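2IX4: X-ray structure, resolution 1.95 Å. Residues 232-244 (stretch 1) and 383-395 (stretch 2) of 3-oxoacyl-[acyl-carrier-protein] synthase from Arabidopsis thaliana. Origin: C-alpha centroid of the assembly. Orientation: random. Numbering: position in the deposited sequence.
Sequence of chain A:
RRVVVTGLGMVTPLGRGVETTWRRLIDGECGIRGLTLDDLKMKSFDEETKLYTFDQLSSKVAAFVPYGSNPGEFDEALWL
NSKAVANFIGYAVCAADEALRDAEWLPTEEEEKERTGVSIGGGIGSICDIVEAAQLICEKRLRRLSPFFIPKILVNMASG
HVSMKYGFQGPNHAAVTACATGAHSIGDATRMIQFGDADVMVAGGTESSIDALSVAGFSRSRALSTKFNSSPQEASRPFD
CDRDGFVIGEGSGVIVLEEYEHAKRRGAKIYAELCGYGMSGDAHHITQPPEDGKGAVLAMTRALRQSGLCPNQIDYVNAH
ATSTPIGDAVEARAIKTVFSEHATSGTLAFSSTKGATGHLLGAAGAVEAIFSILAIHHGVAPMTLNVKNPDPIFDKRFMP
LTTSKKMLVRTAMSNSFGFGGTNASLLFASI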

ATOM      1  N   PRO A 232     -20.744  -1.993  25.948  1.00 25.42           N
ATOM      2  CA  PRO A 232     -19.623  -2.170  25.013  1.00 25.52           C
ATOM      3  C   PRO A 232     -19.173  -3.622  24.795  1.00 25.60           C
ATOM      4  O   PRO A 232     -18.865  -4.001  23.665  1.00 25.50           O
ATOM      5  CB  PRO A 232     -18.490  -1.343  25.648  1.00 25.51           C
ATOM      6  CG  PRO A 232     -18.916  -1.089  27.051  1.00 25.74           C
ATOM      7  CD  PRO A 232     -20.405  -1.037  27.018  1.00 25.51           C
ATOM      8  N   GLN A 233     -19.154  -4.421  25.860  1.00 25.82           N
ATOM      9  CA  GLN A 233     -18.705  -5.816  25.784  1.00 26.10           C
ATOM     10  C   GLN A 233     -19.597  -6.687  24.892  1.00 26.01           C
ATOM     11  O   GLN A 233     -19.236  -7.815  24.547  1.00 26.11           O
ATOM     12  CB  GLN A 233     -18.601  -6.424  27.187  1.00 26.21           C
ATOM     13  CG  GLN A 233     -17.504  -5.818  28.049  1.00 27.32           C
ATOM     14  CD  GLN A 233     -16.142  -6.433  27.786  1.00 28.64           C
ATOM     15  OE1 GLN A 233     -15.856  -7.551  28.218  1.00 29.17           O
ATOM     16  NE2 GLN A 233     -15.288  -5.697  27.083  1.00 29.80           N
ATOM     17  N   GLU A 234     -20.755  -6.149  24.515  1.00 25.84           N
ATOM     18  CA  GLU A 234     -21.706  -6.862  23.670  1.00 25.78           C
ATOM     19  C   GLU A 234     -21.892  -6.214  22.294  1.00 25.16           C
ATOM     20  O   GLU A 234     -22.774  -6.613  21.530  1.00 25.12           O
ATOM     21  CB  GLU A 234     -23.048  -6.995  24.397  1.00 26.14           C
ATOM     22  CG  GLU A 234     -23.033  -8.061  25.493  1.00 28.02           C
ATOM     23  CD  GLU A 234     -24.228  -7.986  26.416  1.00 30.29           C
ATOM     24  OE1 GLU A 234     -25.374  -7.935  25.916  1.00 31.73           O
ATOM     25  OE2 GLU A 234     -24.018  -7.990  27.650  1.00 31.91           O
ATOM     26  N   ALA A 235     -21.038  -5.240  21.977  1.00 24.43           N
ATOM     27  CA  ALA A 235     -21.158  -4.452  20.747  1.00 23.75           C
ATOM     28  C   ALA A 235     -20.713  -5.181  19.483  1.00 23.26           C
ATOM     29  O   ALA A 235     -21.284  -4.974  18.408  1.00 23.29           O
ATOM     30  CB  ALA A 235     -20.408  -3.133  20.891  1.00 23.71           C
ATOM     31  N   SER A 236     -19.688  -6.018  19.613  1.00 22.72           N
ATOM     32  CA  SER A 236     -19.151  -6.778  18.488  1.00 22.02           C
ATOM     33  C   SER A 236     -19.640  -8.217  18.592  1.00 21.61           C
ATOM     34  O   SER A 236     -19.270  -8.947  19.513  1.00 21.29           O
ATOM     35  CB  SER A 236     -17.618  -6.707  18.470  1.00 22.12           C
ATOM     36  OG  SER A 236     -17.084  -7.311  17.303  1.00 22.02           O
ATOM     37  N   ARG A 237     -20.490  -8.609  17.648  1.00 21.28           N
ATOM     38  CA  ARG A 237     -21.172  -9.900  17.706  1.00 20.93           C
ATOM     39  C   ARG A 237     -21.267 -10.547  16.323  1.00 20.58           C
ATOM     40  O   ARG A 237     -22.350 -10.597  15.733  1.00 20.14           O
ATOM     41  CB  ARG A 237     -22.564  -9.739  18.336  1.00 21.23           C
ATOM     42  CG  ARG A 237     -23.387  -8.583  17.770  1.00 21.88           C
ATOM     43  CD  ARG A 237     -24.717  -8.424  18.479  1.00 23.94           C
ATOM     44  NE  ARG A 237     -24.527  -8.172  19.900  1.00 25.45           N
ATOM     45  CZ  ARG A 237     -25.050  -8.904  20.878  1.00 25.91           C
ATOM     46  NH1 ARG A 237     -25.838  -9.941  20.612  1.00 26.47           N
ATOM     47  NH2 ARG A 237     -24.793  -8.578  22.133  1.00 26.31           N
ATOM     48  N   PRO A 238     -20.130 -11.051  15.801  1.00 20.23           N
ATOM     49  CA  PRO A 238     -20.140 -11.659  14.472  1.00 20.12           C
ATOM     50  C   PRO A 238     -21.137 -12.818  14.382  1.00 20.00           C
ATOM     51  O   PRO A 238     -21.224 -13.629  15.304  1.00 20.05           O
ATOM     52  CB  PRO A 238     -18.707 -12.174  14.309  1.00 20.10           C
ATOM     53  CG  PRO A 238     -17.890 -11.346  15.247  1.00 20.08           C
ATOM     54  CD  PRO A 238     -18.791 -11.098  16.418  1.00 20.12           C
ATOM     55  N   PHE A 239     -21.893 -12.860  13.284  1.00 20.08           N
ATOM     56  CA  PHE A 239     -22.883 -13.916  12.998  1.00 19.95           C
ATOM     57  C   PHE A 239     -24.171 -13.883  13.846  1.00 20.12           C
ATOM     58  O   PHE A 239     -25.059 -14.721  13.656  1.00 20.07           O
ATOM     59  CB  PHE A 239     -22.253 -15.322  13.060  1.00 19.90           C
ATOM     60  CG  PHE A 239     -21.085 -15.532  12.123  1.00 19.87           C
ATOM     61  CD1 PHE A 239     -19.851 -15.941  12.623  1.00 19.48           C
ATOM     62  CD2 PHE A 239     -21.222 -15.354  10.747  1.00 19.32           C
ATOM     63  CE1 PHE A 239     -18.767 -16.156  11.772  1.00 18.89           C
ATOM     64  CE2 PHE A 239     -20.143 -15.566   9.886  1.00 18.93           C
ATOM     65  CZ  PHE A 239     -18.914 -15.970  10.401  1.00 18.94           C
ATOM     66  N   ASP A 240     -24.274 -12.926  14.770  1.00 20.21           N
ATOM     67  CA  ASP A 240     -25.459 -12.781  15.627  1.00 20.34           C
ATOM     68  C   ASP A 240     -26.554 -11.969  14.935  1.00 20.49           C
ATOM     69  O   ASP A 240     -26.263 -11.048  14.182  1.00 20.47           O
ATOM     70  CB  ASP A 240     -25.086 -12.122  16.960  1.00 20.22           C
ATOM     71  CG  ASP A 240     -26.237 -12.118  17.954  1.00 20.71           C
ATOM     72  OD1 ASP A 240     -26.506 -13.178  18.555  1.00 20.99           O
ATOM     73  OD2 ASP A 240     -26.872 -11.055  18.132  1.00 20.59           O
ATOM     74  N   CYS A 241     -27.813 -12.305  15.209  1.00 20.82           N
ATOM     75  CA  CYS A 241     -28.957 -11.621  14.597  1.00 21.24           C
ATOM     76  C   CYS A 241     -29.032 -10.126  14.919  1.00 21.33           C
ATOM     77  O   CYS A 241     -29.604  -9.348  14.153  1.00 21.41           O
ATOM     78  CB  CYS A 241     -30.266 -12.302  14.999  1.00 21.26           C
ATOM     79  SG  CYS A 241     -30.606 -13.839  14.112  1.00 22.69           S
ATOM     80  N   ASP A 242     -28.455  -9.731  16.050  1.00 21.40           N
ATOM     81  CA  ASP A 242     -28.525  -8.340  16.497  1.00 21.58           C
ATOM     82  C   ASP A 242     -27.290  -7.485  16.203  1.00 21.13           C
ATOM     83  O   ASP A 242     -27.174  -6.373  16.720  1.00 21.11           O
ATOM     84  CB  ASP A 242     -28.891  -8.276  17.981  1.00 21.89           C
ATOM     85  CG  ASP A 242     -30.372  -8.091  18.194  1.00 23.45           C
ATOM     86  OD1 ASP A 242     -30.865  -6.961  17.974  1.00 24.81           O
ATOM     87  OD2 ASP A 242     -31.043  -9.077  18.573  1.00 25.35           O
ATOM     88  N   ARG A 243     -26.387  -7.994  15.366  1.00 20.77           N
ATOM     89  CA  ARG A 243     -25.219  -7.226  14.921  1.00 20.56           C
ATOM     90  C   ARG A 243     -25.650  -5.961  14.166  1.00 20.45           C
ATOM     91  O   ARG A 243     -26.649  -5.979  13.446  1.00 20.22           O
ATOM     92  CB  ARG A 243     -24.276  -8.096  14.072  1.00 20.44           C
ATOM     93  CG  ARG A 243     -24.843  -8.561  12.728  1.00 20.38           C
ATOM     94  CD  ARG A 243     -23.980  -9.648  12.103  1.00 20.46           C
ATOM     95  NE  ARG A 243     -24.470 -10.070  10.789  1.00 21.04           N
ATOM     96  CZ  ARG A 243     -25.360 -11.040  10.582  1.00 21.06           C
ATOM     97  NH1 ARG A 243     -25.883 -11.705  11.602  1.00 21.00           N
ATOM     98  NH2 ARG A 243     -25.733 -11.345   9.345  1.00 21.27           N
ATOM     99  N   ASP A 244     -24.913  -4.868  14.353  1.00 20.32           N
ATOM    100  CA  ASP A 244     -25.283  -3.586  13.739  1.00 20.29           C
ATOM    101  C   ASP A 244     -24.090  -2.760  13.224  1.00 20.17           C
ATOM    102  O   ASP A 244     -24.173  -1.535  13.115  1.00 20.08           O
ATOM    103  CB  ASP A 244     -26.164  -2.762  14.696  1.00 20.25           C
ATOM    104  CG  ASP A 244     -25.374  -2.116  15.833  1.00 20.71           C
ATOM    105  OD1 ASP A 244     -24.444  -2.752  16.382  1.00 20.58           O
ATOM    106  OD2 ASP A 244     -25.694  -0.958  16.179  1.00 20.97           O
TER
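Stretch 2, residues 383-395: MTLNVKNPDPIFD

What holds the charged groups of the two stretches together? Two salt bridges do. Near the start of stretch 1, Glu234 OE1 lies 2.7 Å from Lys388 NZ; farther along, Arg243 NH2 lies 2.9 Å from Asp391 OD2, and Arg243 NH1 also donates to that oxygen, Asp391 OD2, at 3.2 Å, so the carboxylate sits at the edge of the guanidinium. Lys388 pays a price for its position, since its NZ comes within 3.0 Å of Arg237 NH2, a contact between like charges. Acidic groups lie close by to offset it: besides Glu234, Asp240 takes part, its OD2 accepting from Arg237 NH1 at 2.9 Å in a salt bridge within stretch 1.

How do the backbones meet? Stretch 2 has no regular helix or strand, and stretch 1 is loop and turn after a short 3-10 segment at 232-234, yet the two chains form a single beta bridge between Asp240 and Pro390. Asp391 N donates to Phe239 O at 2.9 Å, and Cys241 N donates to Asn389 O at 2.8 Å. The two bonds follow the antiparallel pattern, although the chains cross obliquely at this point; Asp240 CA and Pro390 CA are 4.7 Å apart. No longer ladder develops: a type II turn from Arg237 ends at Asp240, a type I turn from Asp240 to Arg243 follows, and stretch 2 makes its own type I turn from Asp391 to Phe394.

Which side chains fasten the backbone of the opposite stretch? Asn386, with its CA-to-CB bond pointing toward stretch 1, uses ND2 to donate to two carbonyls, Gln233 O at 3.1 Å and Ser236 O at 3.0 Å, while its CB covers one face of the Arg237 guanidinium. Asp240 answers from the other side: its OD1 accepts from Asn389 N at 2.9 Å and, in a weak bond, from Lys388 N, also at 2.9 Å. A water extends this link, donating to Asp240 OD2 at 2.7 Å and accepting from Asn389 ND2 at 3.1 Å.

What fills the space around this polar framework? Phe394 turns its edge toward the face of Phe239 in an offset arrangement, with the ring planes at 88° and Phe394 CZ 3.4 Å from Phe239 CD2. Thr384 CG2 packs 3.8 Å from Pro238 CB, and Val387 CG2 approaches Pro238 O to 3.4 Å. Beyond the bridge, at the exposed margin, Cys241 SG rests 3.7 Å from Pro392 CD. Altogether the contact buries 800 Å², summed over both stretches.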

ATOM      1  N   MET A 383     -13.266 -19.110  20.051  1.00 21.39           N
ATOM      2  CA  MET A 383     -14.710 -18.890  19.990  1.00 21.48           C
ATOM      3  C   MET A 383     -15.082 -17.604  19.257  1.00 21.18           C
ATOM      4  O   MET A 383     -14.250 -16.708  19.097  1.00 21.17           O
ATOM      5  CB  MET A 383     -15.290 -18.840  21.409  1.00 21.58           C
ATOM      6  CG  MET A 383     -14.885 -17.610  22.221  1.00 22.45           C
ATOM      7  SD  MET A 383     -15.470 -17.649  23.920  1.00 25.73           S
ATOM      8  CE  MET A 383     -14.228 -18.683  24.692  1.00 24.61           C
ATOM      9  N   THR A 384     -16.336 -17.529  18.812  1.00 20.96           N
ATOM     10  CA  THR A 384     -16.958 -16.264  18.433  1.00 20.82           C
ATOM     11  C   THR A 384     -17.735 -15.784  19.653  1.00 20.85           C
ATOM     12  O   THR A 384     -18.537 -16.533  20.210  1.00 20.74           O
ATOM     13  CB  THR A 384     -17.957 -16.423  17.261  1.00 20.79           C
ATOM     14  OG1 THR A 384     -17.380 -17.226  16.231  1.00 20.69           O
ATOM     15  CG2 THR A 384     -18.337 -15.068  16.684  1.00 20.67           C
ATOM     16  N   LEU A 385     -17.496 -14.545  20.069  1.00 20.98           N
ATOM     17  CA  LEU A 385     -18.222 -13.968  21.193  1.00 21.13           C
ATOM     18  C   LEU A 385     -19.582 -13.428  20.760  1.00 21.26           C
ATOM     19  O   LEU A 385     -19.761 -13.026  19.608  1.00 20.93           O
ATOM     20  CB  LEU A 385     -17.406 -12.859  21.867  1.00 21.24           C
ATOM     21  CG  LEU A 385     -16.206 -13.245  22.740  1.00 21.77           C
ATOM     22  CD1 LEU A 385     -15.473 -11.996  23.202  1.00 21.72           C
ATOM     23  CD2 LEU A 385     -16.628 -14.076  23.945  1.00 22.31           C
ATOM     24  N   ASN A 386     -20.531 -13.454  21.694  1.00 21.55           N
ATOM     25  CA  ASN A 386     -21.837 -12.795  21.560  1.00 22.12           C
ATOM     26  C   ASN A 386     -22.812 -13.358  20.518  1.00 22.62           C
ATOM     27  O   ASN A 386     -23.668 -12.633  20.000  1.00 22.65           O
ATOM     28  CB  ASN A 386     -21.666 -11.277  21.382  1.00 21.89           C
ATOM     29  CG  ASN A 386     -20.983 -10.621  22.564  1.00 22.15           C
ATOM     30  OD1 ASN A 386     -21.250 -10.958  23.718  1.00 21.34           O
ATOM     31  ND2 ASN A 386     -20.098  -9.670  22.281  1.00 22.50           N
ATOM     32  N   VAL A 387     -22.691 -14.651  20.221  1.00 23.22           N
ATOM     33  CA  VAL A 387     -23.658 -15.320  19.346  1.00 23.99           C
ATOM     34  C   VAL A 387     -24.780 -15.924  20.195  1.00 24.47           C
ATOM     35  O   VAL A 387     -24.777 -17.116  20.507  1.00 24.70           O
ATOM     36  CB  VAL A 387     -23.007 -16.398  18.442  1.00 23.90           C
ATOM     37  CG1 VAL A 387     -23.967 -16.805  17.322  1.00 24.22           C
ATOM     38  CG2 VAL A 387     -21.708 -15.892  17.852  1.00 23.94           C
ATOM     39  N   LYS A 388     -25.729 -15.077  20.575  1.00 25.08           N
ATOM     40  CA  LYS A 388     -26.860 -15.490  21.402  1.00 25.66           C
ATOM     41  C   LYS A 388     -27.986 -16.008  20.522  1.00 25.55           C
ATOM     42  O   LYS A 388     -28.678 -16.965  20.877  1.00 25.70           O
ATOM     43  CB  LYS A 388     -27.346 -14.317  22.252  1.00 25.93           C
ATOM     44  CG  LYS A 388     -26.243 -13.673  23.077  1.00 27.43           C
ATOM     45  CD  LYS A 388     -26.544 -12.213  23.366  1.00 29.80           C
ATOM     46  CE  LYS A 388     -25.311 -11.505  23.911  1.00 30.64           C
ATOM     47  NZ  LYS A 388     -25.670 -10.175  24.471  1.00 31.95           N
ATOM     48  N   ASN A 389     -28.161 -15.358  19.375  1.00 25.46           N
ATOM     49  CA  ASN A 389     -29.153 -15.750  18.388  1.00 25.36           C
ATOM     50  C   ASN A 389     -28.506 -15.806  17.010  1.00 25.16           C
ATOM     51  O   ASN A 389     -28.478 -14.802  16.299  1.00 25.01           O
ATOM     52  CB  ASN A 389     -30.334 -14.777  18.391  1.00 25.48           C
ATOM     53  CG  ASN A 389     -31.089 -14.782  19.703  1.00 26.20           C
ATOM     54  OD1 ASN A 389     -31.769 -15.753  20.040  1.00 27.39           O
ATOM     55  ND2 ASN A 389     -30.980 -13.688  20.452  1.00 26.41           N
ATOM     56  N   PRO A 390     -27.976 -16.983  16.632  1.00 25.03           N
ATOM     57  CA  PRO A 390     -27.270 -17.160  15.366  1.00 25.00           C
ATOM     58  C   PRO A 390     -28.124 -16.792  14.152  1.00 24.92           C
ATOM     59  O   PRO A 390     -29.342 -16.977  14.171  1.00 24.81           O
ATOM     60  CB  PRO A 390     -26.953 -18.656  15.350  1.00 24.96           C
ATOM     61  CG  PRO A 390     -26.954 -19.056  16.784  1.00 25.11           C
ATOM     62  CD  PRO A 390     -28.029 -18.237  17.405  1.00 25.16           C
ATOM     63  N   ASP A 391     -27.468 -16.270  13.119  1.00 24.99           N
ATOM     64  CA  ASP A 391     -28.109 -15.884  11.862  1.00 25.16           C
ATOM     65  C   ASP A 391     -28.926 -17.042  11.273  1.00 25.20           C
ATOM     66  O   ASP A 391     -28.488 -18.192  11.334  1.00 25.04           O
ATOM     67  CB  ASP A 391     -27.036 -15.412  10.868  1.00 25.16           C
ATOM     68  CG  ASP A 391     -27.622 -14.720   9.647  1.00 25.35           C
ATOM     69  OD1 ASP A 391     -28.082 -15.424   8.723  1.00 25.72           O
ATOM     70  OD2 ASP A 391     -27.614 -13.471   9.607  1.00 25.31           O
ATOM     71  N   PRO A 392     -30.126 -16.745  10.724  1.00 25.45           N
ATOM     72  CA  PRO A 392     -31.005 -17.733  10.084  1.00 25.65           C
ATOM     73  C   PRO A 392     -30.322 -18.697   9.110  1.00 25.94           C
ATOM     74  O   PRO A 392     -30.819 -19.807   8.913  1.00 25.89           O
ATOM     75  CB  PRO A 392     -32.006 -16.863   9.327  1.00 25.62           C
ATOM     76  CG  PRO A 392     -32.111 -15.643  10.141  1.00 25.72           C
ATOM     77  CD  PRO A 392     -30.744 -15.403  10.726  1.00 25.37           C
ATOM     78  N   ILE A 393     -29.210 -18.280   8.508  1.00 26.35           N
ATOM     79  CA  ILE A 393     -28.447 -19.151   7.606  1.00 26.84           C
ATOM     80  C   ILE A 393     -27.903 -20.388   8.337  1.00 27.00           C
ATOM     81  O   ILE A 393     -27.733 -21.449   7.737  1.00 27.00           O
ATOM     82  CB  ILE A 393     -27.298 -18.384   6.873  1.00 26.90           C
ATOM     83  CG1 ILE A 393     -26.833 -19.164   5.635  1.00 27.33           C
ATOM     84  CG2 ILE A 393     -26.125 -18.082   7.816  1.00 27.07           C
ATOM     85  CD1 ILE A 393     -26.087 -18.328   4.613  1.00 28.23           C
ATOM     86  N   PHE A 394     -27.657 -20.240   9.636  1.00 27.23           N
ATOM     87  CA  PHE A 394     -27.087 -21.307  10.447  1.00 27.59           C
ATOM     88  C   PHE A 394     -28.149 -22.240  11.016  1.00 28.05           C
ATOM     89  O   PHE A 394     -29.286 -21.831  11.268  1.00 28.23           O
ATOM     90  CB  PHE A 394     -26.242 -20.722  11.580  1.00 27.34           C
ATOM     91  CG  PHE A 394     -25.102 -19.862  11.108  1.00 26.93           C
ATOM     92  CD1 PHE A 394     -25.071 -18.505  11.405  1.00 26.51           C
ATOM     93  CD2 PHE A 394     -24.060 -20.409  10.363  1.00 26.40           C
ATOM     94  CE1 PHE A 394     -24.018 -17.707  10.971  1.00 26.14           C
ATOM     95  CE2 PHE A 394     -23.006 -19.618   9.923  1.00 25.93           C
ATOM     96  CZ  PHE A 394     -22.983 -18.266  10.230  1.00 25.88           C
ATOM     97  N   ASP A 395     -27.767 -23.500  11.204  1.00 28.58           N
ATOM     98  CA  ASP A 395     -28.629 -24.488  11.845  1.00 29.09           C
ATOM     99  C   ASP A 395     -27.835 -25.301  12.867  1.00 29.34           C
ATOM    100  O   ASP A 395     -26.673 -24.991  13.143  1.00 29.60           O
ATOM    101  CB  ASP A 395     -29.314 -25.392  10.805  1.00 29.15           C
ATOM    102  CG  ASP A 395     -28.328 -26.212   9.972  1.00 29.52           C
ATOM    103  OD1 ASP A 395     -27.217 -26.532  10.449  1.00 29.52           O
ATOM    104  OD2 ASP A 395     -28.681 -26.557   8.825  1.00 30.53           O
TER
HETATM  105  O   HOH W   1     -29.135 -11.395  19.597  1.00 28.45           O